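Local coordinates for isoform A of Peptidoglycan-recognition protein LB (Drosophila melanogaster, PDB 7NSZ), which hydrolyses bacterial peptidoglycan as a zinc-dependent N-acetylmuramoyl-L-alanine amidase, probably scavenging immune-active peptidoglycan in innate immunity, at residues 31-44 with 94-106. The protein carries 1 engineered substitution. Sequence-based numbering, arbitrary orientation.
With ZN (zinc ion), chain B.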
ATOM      1  N   VAL A  31     -13.289 -11.482  -5.453  1.00 16.77           N
ATOM      2  CA  VAL A  31     -12.136 -10.823  -6.149  1.00 15.61           C
ATOM      3  C   VAL A  31     -12.631 -10.180  -7.448  1.00 18.27           C
ATOM      4  O   VAL A  31     -13.179 -10.910  -8.307  1.00 17.65           O
ATOM      5  CB  VAL A  31     -10.990 -11.792  -6.443  1.00 16.25           C
ATOM      6  CG1 VAL A  31      -9.856 -11.059  -7.135  1.00 17.50           C
ATOM      7  CG2 VAL A  31     -10.463 -12.438  -5.161  1.00 16.29           C
ATOM      8  N   GLU A  32     -12.460  -8.870  -7.584  1.00 16.42           N
ATOM      9  CA  GLU A  32     -12.742  -8.121  -8.835  1.00 16.45           C
ATOM     10  C   GLU A  32     -11.406  -7.708  -9.437  1.00 17.61           C
ATOM     11  O   GLU A  32     -10.509  -7.268  -8.687  1.00 14.86           O
ATOM     12  CB  GLU A  32     -13.637  -6.913  -8.572  1.00 19.84           C
ATOM     13  CG  GLU A  32     -14.888  -7.201  -7.751  1.00 24.94           C
ATOM     14  CD  GLU A  32     -15.740  -5.969  -7.519  1.00 28.81           C
ATOM     15  OE1 GLU A  32     -15.644  -5.356  -6.428  1.00 32.65           O
ATOM     16  OE2 GLU A  32     -16.496  -5.607  -8.457  1.00 35.13           O
ATOM     17  N   HIS A  33     -11.226  -7.850 -10.734  1.00 16.07           N
ATOM     18  CA  HIS A  33      -9.979  -7.544 -11.430  1.00 16.48           C
ATOM     19  C   HIS A  33     -10.104  -6.264 -12.220  1.00 15.28           C
ATOM     20  O   HIS A  33     -11.200  -5.805 -12.534  1.00 15.69           O
ATOM     21  CB  HIS A  33      -9.545  -8.689 -12.319  1.00 19.19           C
ATOM     22  CG  HIS A  33      -9.305  -9.944 -11.562  1.00 20.21           C
ATOM     23  ND1 HIS A  33      -8.056 -10.304 -11.098  1.00 24.48           N
ATOM     24  CD2 HIS A  33     -10.172 -10.904 -11.167  1.00 21.62           C
ATOM     25  CE1 HIS A  33      -8.167 -11.458 -10.453  1.00 22.59           C
ATOM     26  NE2 HIS A  33      -9.443 -11.841 -10.489  1.00 24.15           N
ATOM     27  N   PHE A  34      -8.960  -5.669 -12.485  1.00 13.97           N
ATOM     28  CA  PHE A  34      -8.814  -4.638 -13.529  1.00 14.62           C
ATOM     29  C   PHE A  34      -7.709  -5.085 -14.471  1.00 14.33           C
ATOM     30  O   PHE A  34      -6.879  -5.918 -14.145  1.00 15.01           O
ATOM     31  CB  PHE A  34      -8.600  -3.264 -12.878  1.00 14.27           C
ATOM     32  CG  PHE A  34      -7.290  -3.015 -12.166  1.00 12.65           C
ATOM     33  CD1 PHE A  34      -6.192  -2.617 -12.909  1.00 12.52           C
ATOM     34  CD2 PHE A  34      -7.184  -3.083 -10.785  1.00 12.61           C
ATOM     35  CE1 PHE A  34      -5.004  -2.316 -12.274  1.00 13.35           C
ATOM     36  CE2 PHE A  34      -5.990  -2.771 -10.150  1.00 13.98           C
ATOM     37  CZ  PHE A  34      -4.912  -2.401 -10.903  1.00 14.39           C
ATOM     38  N   GLN A  35      -7.696  -4.483 -15.652  1.00 17.23           N
ATOM     39  CA  GLN A  35      -6.828  -4.936 -16.752  1.00 18.19           C
ATOM     40  C   GLN A  35      -5.701  -3.916 -16.945  1.00 20.26           C
ATOM     41  O   GLN A  35      -5.908  -2.716 -16.663  1.00 21.99           O
ATOM     42  CB  GLN A  35      -7.682  -5.182 -18.013  1.00 20.04           C
ATOM     43  CG  GLN A  35      -8.609  -6.389 -17.906  1.00 21.10           C
ATOM     44  CD  GLN A  35      -9.823  -6.155 -17.043  1.00 22.87           C
ATOM     45  OE1 GLN A  35     -10.586  -5.200 -17.232  1.00 26.25           O
ATOM     46  NE2 GLN A  35     -10.032  -7.042 -16.075  1.00 26.75           N
ATOM     47  N   GLY A  36      -4.581  -4.414 -17.465  1.00 21.76           N
ATOM     48  CA  GLY A  36      -3.459  -3.605 -17.980  1.00 20.62           C
ATOM     49  C   GLY A  36      -2.645  -3.079 -16.809  1.00 19.49           C
ATOM     50  O   GLY A  36      -3.013  -3.245 -15.622  1.00 20.19           O
ATOM     51  N   PRO A  37      -1.505  -2.428 -17.085  1.00 17.18           N
ATOM     52  CA  PRO A  37      -0.623  -1.967 -16.021  1.00 16.18           C
ATOM     53  C   PRO A  37      -1.271  -0.817 -15.255  1.00 13.02           C
ATOM     54  O   PRO A  37      -1.915   0.025 -15.811  1.00 15.11           O
ATOM     55  CB  PRO A  37       0.634  -1.502 -16.741  1.00 16.75           C
ATOM     56  CG  PRO A  37       0.140  -1.120 -18.097  1.00 20.87           C
ATOM     57  CD  PRO A  37      -0.984  -2.080 -18.410  1.00 19.42           C
ATOM     58  N   ALA A  38      -1.054  -0.761 -13.958  1.00 11.72           N
ATOM     59  CA  ALA A  38      -1.687   0.292 -13.139  1.00 10.43           C
ATOM     60  C   ALA A  38      -1.010   1.626 -13.407  1.00 11.30           C
ATOM     61  O   ALA A  38       0.195   1.729 -13.327  1.00 12.26           O
ATOM     62  CB  ALA A  38      -1.538  -0.035 -11.688  1.00 11.22           C
ATOM     63  N   PRO A  39      -1.780   2.686 -13.698  1.00 11.81           N
ATOM     64  CA  PRO A  39      -1.173   3.980 -13.942  1.00 12.58           C
ATOM     65  C   PRO A  39      -0.852   4.762 -12.676  1.00 11.16           C
ATOM     66  O   PRO A  39      -0.167   5.747 -12.808  1.00 12.26           O
ATOM     67  CB  PRO A  39      -2.240   4.690 -14.797  1.00 12.71           C
ATOM     68  CG  PRO A  39      -3.516   4.078 -14.370  1.00 14.32           C
ATOM     69  CD  PRO A  39      -3.185   2.618 -14.146  1.00 12.95           C
ATOM     70  N   TYR A  40      -1.332   4.317 -11.492  1.00 10.31           N
ATOM     71  CA  TYR A  40      -1.059   4.996 -10.212  1.00  9.57           C
ATOM     72  C   TYR A  40      -0.559   4.033  -9.153  1.00  9.44           C
ATOM     73  O   TYR A  40      -0.935   2.840  -9.099  1.00  9.27           O
ATOM     74  CB  TYR A  40      -2.317   5.652  -9.664  1.00 10.57           C
ATOM     75  CG  TYR A  40      -2.857   6.734 -10.564  1.00 12.78           C
ATOM     76  CD1 TYR A  40      -3.800   6.440 -11.529  1.00 13.42           C
ATOM     77  CD2 TYR A  40      -2.329   8.022 -10.517  1.00 13.32           C
ATOM     78  CE1 TYR A  40      -4.285   7.425 -12.382  1.00 15.31           C
ATOM     79  CE2 TYR A  40      -2.802   9.014 -11.362  1.00 15.02           C
ATOM     80  CZ  TYR A  40      -3.764   8.707 -12.284  1.00 15.54           C
ATOM     81  OH  TYR A  40      -4.187   9.752 -13.077  1.00 20.05           O
ATOM     82  N   VAL A  41       0.265   4.598  -8.291  1.00  8.57           N
ATOM     83  CA  VAL A  41       0.689   3.980  -7.015  1.00  8.90           C
ATOM     84  C   VAL A  41       0.255   4.941  -5.927  1.00  9.58           C
ATOM     85  O   VAL A  41       0.644   6.127  -5.979  1.00 10.36           O
ATOM     86  CB  VAL A  41       2.190   3.697  -6.962  1.00  9.51           C
ATOM     87  CG1 VAL A  41       2.604   3.177  -5.608  1.00 10.09           C
ATOM     88  CG2 VAL A  41       2.636   2.778  -8.068  1.00 10.79           C
ATOM     89  N   ILE A  42      -0.532   4.452  -4.977  1.00  9.34           N
ATOM     90  CA  ILE A  42      -1.019   5.295  -3.851  1.00  9.84           C
ATOM     91  C   ILE A  42      -0.393   4.779  -2.582  1.00  9.29           C
ATOM     92  O   ILE A  42      -0.525   3.592  -2.224  1.00  8.39           O
ATOM     93  CB  ILE A  42      -2.537   5.288  -3.697  1.00 10.49           C
ATOM     94  CG1 ILE A  42      -3.273   5.396  -5.016  1.00 12.46           C
ATOM     95  CG2 ILE A  42      -2.999   6.301  -2.681  1.00  9.71           C
ATOM     96  CD1 ILE A  42      -3.021   6.624  -5.757  1.00 14.81           C
ATOM     97  N   ILE A  43       0.252   5.661  -1.846  1.00  8.13           N
ATOM     98  CA  ILE A  43       0.906   5.337  -0.566  1.00  8.64           C
ATOM     99  C   ILE A  43       0.026   5.685   0.611  1.00  8.49           C
ATOM    100  O   ILE A  43      -0.586   6.774   0.638  1.00  9.20           O
ATOM    101  CB  ILE A  43       2.274   6.053  -0.437  1.00  9.18           C
ATOM    102  CG1 ILE A  43       3.186   5.754  -1.620  1.00  9.41           C
ATOM    103  CG2 ILE A  43       2.925   5.746   0.875  1.00 10.29           C
ATOM    104  CD1 ILE A  43       3.502   4.297  -1.833  1.00  9.98           C
ATOM    105  N   HIS A  44      -0.029   4.787   1.566  1.00  8.09           N
ATOM    106  CA  HIS A  44      -0.785   4.875   2.830  1.00  8.16           C
ATOM    107  C   HIS A  44       0.108   4.595   4.007  1.00  8.18           C
ATOM    108  O   HIS A  44       1.148   3.894   3.868  1.00  8.27           O
ATOM    109  CB  HIS A  44      -1.967   3.856   2.825  1.00  7.70           C
ATOM    110  CG  HIS A  44      -2.846   3.958   1.642  1.00  7.39           C
ATOM    111  ND1 HIS A  44      -4.018   4.708   1.732  1.00  7.05           N
ATOM    112  CD2 HIS A  44      -2.867   3.406   0.426  1.00  8.81           C
ATOM    113  CE1 HIS A  44      -4.680   4.618   0.629  1.00  7.91           C
ATOM    114  NE2 HIS A  44      -4.013   3.830  -0.240  1.00  8.19           N
ATOM    115  N   ARG A  94      -4.422  -7.560  -1.541  1.00  8.43           N
ATOM    116  CA  ARG A  94      -5.201  -7.968  -2.735  1.00  9.32           C
ATOM    117  C   ARG A  94      -4.291  -8.300  -3.894  1.00 10.98           C
ATOM    118  O   ARG A  94      -4.733  -9.049  -4.790  1.00 12.80           O
ATOM    119  CB  ARG A  94      -6.178  -6.873  -3.122  1.00  9.85           C
ATOM    120  CG  ARG A  94      -7.178  -6.573  -2.033  1.00  9.82           C
ATOM    121  CD  ARG A  94      -8.421  -5.855  -2.489  1.00 10.81           C
ATOM    122  NE  ARG A  94      -9.225  -5.421  -1.375  1.00 11.12           N
ATOM    123  CZ  ARG A  94     -10.491  -5.062  -1.432  1.00 10.38           C
ATOM    124  NH1 ARG A  94     -11.046  -4.844  -2.620  1.00 10.59           N
ATOM    125  NH2 ARG A  94     -11.135  -4.860  -0.314  1.00 10.90           N
ATOM    126  N   GLY A  95      -3.103  -7.709  -3.967  1.00  9.93           N
ATOM    127  CA  GLY A  95      -2.172  -8.014  -5.063  1.00 10.60           C
ATOM    128  C   GLY A  95      -2.399  -7.148  -6.271  1.00 10.27           C
ATOM    129  O   GLY A  95      -3.214  -6.224  -6.275  1.00 10.60           O
ATOM    130  N   PHE A  96      -1.585  -7.394  -7.282  1.00 10.54           N
ATOM    131  CA  PHE A  96      -1.632  -6.612  -8.530  1.00 11.96           C
ATOM    132  C   PHE A  96      -2.890  -6.916  -9.346  1.00 12.18           C
ATOM    133  O   PHE A  96      -3.351  -8.054  -9.368  1.00 12.83           O
ATOM    134  CB  PHE A  96      -0.405  -6.895  -9.383  1.00 13.35           C
ATOM    135  CG  PHE A  96       0.896  -6.431  -8.782  1.00 12.20           C
ATOM    136  CD1 PHE A  96       1.898  -7.316  -8.474  1.00 12.75           C
ATOM    137  CD2 PHE A  96       1.133  -5.087  -8.693  1.00 12.59           C
ATOM    138  CE1 PHE A  96       3.108  -6.837  -7.988  1.00 13.84           C
ATOM    139  CE2 PHE A  96       2.345  -4.592  -8.214  1.00 12.67           C
ATOM    140  CZ  PHE A  96       3.328  -5.482  -7.856  1.00 13.24           C
ATOM    141  N   ASN A  97      -3.469  -5.899  -9.945  1.00 11.02           N
ATOM    142  CA  ASN A  97      -4.591  -5.991 -10.910  1.00 12.56           C
ATOM    143  C   ASN A  97      -5.843  -6.498 -10.215  1.00 12.92           C
ATOM    144  O   ASN A  97      -6.749  -6.997 -10.902  1.00 14.42           O
ATOM    145  CB  ASN A  97      -4.225  -6.853 -12.122  1.00 14.73           C
ATOM    146  CG  ASN A  97      -3.355  -6.090 -13.085  1.00 16.95           C
ATOM    147  OD1 ASN A  97      -2.157  -6.030 -12.899  1.00 23.41           O
ATOM    148  ND2 ASN A  97      -3.984  -5.440 -14.057  1.00 17.81           N
ATOM    149  N   VAL A  98      -5.962  -6.274  -8.931  1.00 11.76           N
ATOM    150  CA  VAL A  98      -7.201  -6.566  -8.173  1.00 11.08           C
ATOM    151  C   VAL A  98      -7.741  -5.247  -7.680  1.00 10.62           C
ATOM    152  O   VAL A  98      -6.968  -4.373  -7.129  1.00 10.61           O
ATOM    153  CB  VAL A  98      -7.010  -7.549  -7.006  1.00 11.32           C
ATOM    154  CG1 VAL A  98      -8.202  -7.639  -6.094  1.00 11.36           C
ATOM    155  CG2 VAL A  98      -6.609  -8.901  -7.539  1.00 12.20           C
ATOM    156  N   ILE A  99      -9.005  -4.968  -7.857  1.00 11.13           N
ATOM    157  CA  ILE A  99      -9.627  -3.713  -7.434  1.00 10.77           C
ATOM    158  C   ILE A  99      -9.520  -3.629  -5.923  1.00 10.55           C
ATOM    159  O   ILE A  99      -9.950  -4.556  -5.200  1.00 10.82           O
ATOM    160  CB  ILE A  99     -11.088  -3.627  -7.913  1.00 11.78           C
ATOM    161  CG1 ILE A  99     -11.132  -3.671  -9.452  1.00 13.28           C
ATOM    162  CG2 ILE A  99     -11.734  -2.376  -7.363  1.00 13.14           C
ATOM    163  CD1 ILE A  99     -12.513  -3.512 -10.069  1.00 15.34           C
ATOM    164  N   GLY A 100      -8.981  -2.523  -5.434  1.00 10.63           N
ATOM    165  CA  GLY A 100      -8.744  -2.291  -4.003  1.00 10.05           C
ATOM    166  C   GLY A 100      -9.900  -1.622  -3.312  1.00  9.38           C
ATOM    167  O   GLY A 100     -10.960  -1.400  -3.950  1.00 12.64           O
ATOM    168  N   ALA A 101      -9.735  -1.329  -2.036  1.00  9.30           N
ATOM    169  CA  ALA A 101     -10.710  -0.528  -1.268  1.00  9.43           C
ATOM    170  C   ALA A 101      -9.923   0.421  -0.388  1.00  9.91           C
ATOM    171  O   ALA A 101     -10.137   0.528   0.813  1.00 13.18           O
ATOM    172  CB  ALA A 101     -11.593  -1.409  -0.394  1.00 10.93           C
ATOM    173  N   HIS A 102      -9.011   1.154  -1.024  1.00  9.35           N
ATOM    174  CA  HIS A 102      -8.083   2.050  -0.302  1.00  9.89           C
ATOM    175  C   HIS A 102      -8.165   3.498  -0.785  1.00  9.53           C
ATOM    176  O   HIS A 102      -7.715   4.336  -0.032  1.00 10.03           O
ATOM    177  CB  HIS A 102      -6.643   1.497  -0.346  1.00  9.40           C
ATOM    178  CG  HIS A 102      -6.068   1.445  -1.716  1.00  8.61           C
ATOM    179  ND1 HIS A 102      -5.418   2.508  -2.330  1.00  8.93           N
ATOM    180  CD2 HIS A 102      -6.155   0.477  -2.660  1.00  8.30           C
ATOM    181  CE1 HIS A 102      -5.174   2.170  -3.584  1.00  9.62           C
ATOM    182  NE2 HIS A 102      -5.662   0.923  -3.841  1.00  9.28           N
ATOM    183  N   ALA A 103      -8.558   3.759  -2.006  1.00  9.84           N
ATOM    184  CA  ALA A 103      -8.483   5.134  -2.541  1.00 10.23           C
ATOM    185  C   ALA A 103      -9.631   5.322  -3.518  1.00  9.76           C
ATOM    186  O   ALA A 103      -9.546   4.919  -4.647  1.00 10.83           O
ATOM    187  CB  ALA A 103      -7.158   5.348  -3.220  1.00 10.67           C
ATOM    188  N   PRO A 104     -10.734   5.956  -3.050  1.00 12.28           N
ATOM    189  CA  PRO A 104     -11.875   6.222  -3.950  1.00 12.27           C
ATOM    190  C   PRO A 104     -11.453   6.874  -5.272  1.00 10.59           C
ATOM    191  O   PRO A 104     -10.637   7.789  -5.250  1.00 12.00           O
ATOM    192  CB  PRO A 104     -12.752   7.151  -3.090  1.00 13.21           C
ATOM    193  CG  PRO A 104     -12.432   6.781  -1.656  1.00 12.92           C
ATOM    194  CD  PRO A 104     -10.941   6.407  -1.675  1.00 12.36           C
ATOM    195  N   LYS A 105     -11.988   6.372  -6.367  1.00 12.32           N
ATOM    196  CA  LYS A 105     -11.756   6.825  -7.752  1.00 14.96           C
ATOM    197  C   LYS A 105     -10.445   6.252  -8.289  1.00 15.43           C
ATOM    198  O   LYS A 105     -10.232   6.366  -9.513  1.00 14.79           O
ATOM    199  CB  LYS A 105     -11.672   8.357  -7.891  1.00 17.26           C
ATOM    200  CG  LYS A 105     -12.770   9.183  -7.268  1.00 19.85           C
ATOM    201  CD  LYS A 105     -14.018   8.973  -8.002  1.00 23.45           C
ATOM    202  CE  LYS A 105     -15.106   9.946  -7.603  1.00 24.18           C
ATOM    203  NZ  LYS A 105     -16.272   9.806  -8.489  1.00 29.59           N
ATOM    204  N   TYR A 106      -9.635   5.563  -7.465  1.00 12.00           N
ATOM    205  CA  TYR A 106      -8.371   4.954  -7.942  1.00 12.12           C
ATOM    206  C   TYR A 106      -8.305   3.457  -7.717  1.00 11.54           C
ATOM    207  O   TYR A 106      -7.281   2.844  -8.017  1.00 11.42           O
ATOM    208  CB  TYR A 106      -7.192   5.616  -7.239  1.00 11.90           C
ATOM    209  CG  TYR A 106      -6.974   7.033  -7.709  1.00 11.80           C
ATOM    210  CD1 TYR A 106      -7.731   8.094  -7.233  1.00 13.55           C
ATOM    211  CD2 TYR A 106      -6.020   7.304  -8.663  1.00 13.49           C
ATOM    212  CE1 TYR A 106      -7.522   9.389  -7.677  1.00 14.47           C
ATOM    213  CE2 TYR A 106      -5.823   8.573  -9.166  1.00 14.76           C
ATOM    214  CZ  TYR A 106      -6.564   9.617  -8.650  1.00 14.33           C
ATOM    215  OH  TYR A 106      -6.334  10.890  -9.088  1.00 17.48           O
TER
HETATM  216 ZN    ZN B 301      -4.643   5.850   3.342  1.00  9.38          ZN
HETATM  217  O   HOH W   1     -11.514  -7.025  -5.373  1.00 13.81           O
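Asn-97 spends both hydrogens of its amide on backbone carbonyls of residues 34-36: ND2 lies 2.9 Å from Phe-34 O, in an almost straight bond (171°), and 2.9 Å from Gly-36 O. CG stands anti to the carbonyl carbon (chi1 -78°), which swings the amide across to these two oxygens. The backbone carbonyl of Asn-97 takes the N-H of Phe-34, with Phe-34 N 3.0 Å from Asn-97 O and well above the carbonyl plane. Two residues along, Ile-99 N gives its proton to Glu-32 O, so the two bonds flank His-33 and Val-98 as a single antiparallel bridge (a non-hydrogen-bonded pair) where the type II turn 95-98 ends. Water 1 extends the link, accepting from Glu-32 N and donating to Ile-99 O, which also receives Arg-94 NH1. The Phe-34 ring lies under the turn, Asn-97 CA sitting 3.7 Å from the ring centroid over one face. An alanine in place of Asn-97 would probably leave the carbonyls of Phe-34 and Gly-36 without this donor and residues 34-36 less firmly tied to the turn.

Further along, Tyr-106 points its CD2-CE2 edge at the face of Tyr-40, a T-shaped pair with planes at 89°. Beyond Ile-42, His-44 divides its ring nitrogens: ND1 binds zinc, and NE2 donates to His-102 ND1 at 2.8 Å. His-102 is thus a second-shell partner that helps to fix the rotation of the His-44 ring. His-154 and Cys-162 complete the protein's share of the His-His-Cys zinc site typical of amidase PGRPs, near the C-terminal end of strand 38-45, between strands 110-115 and 149-153 of the mixed sheet.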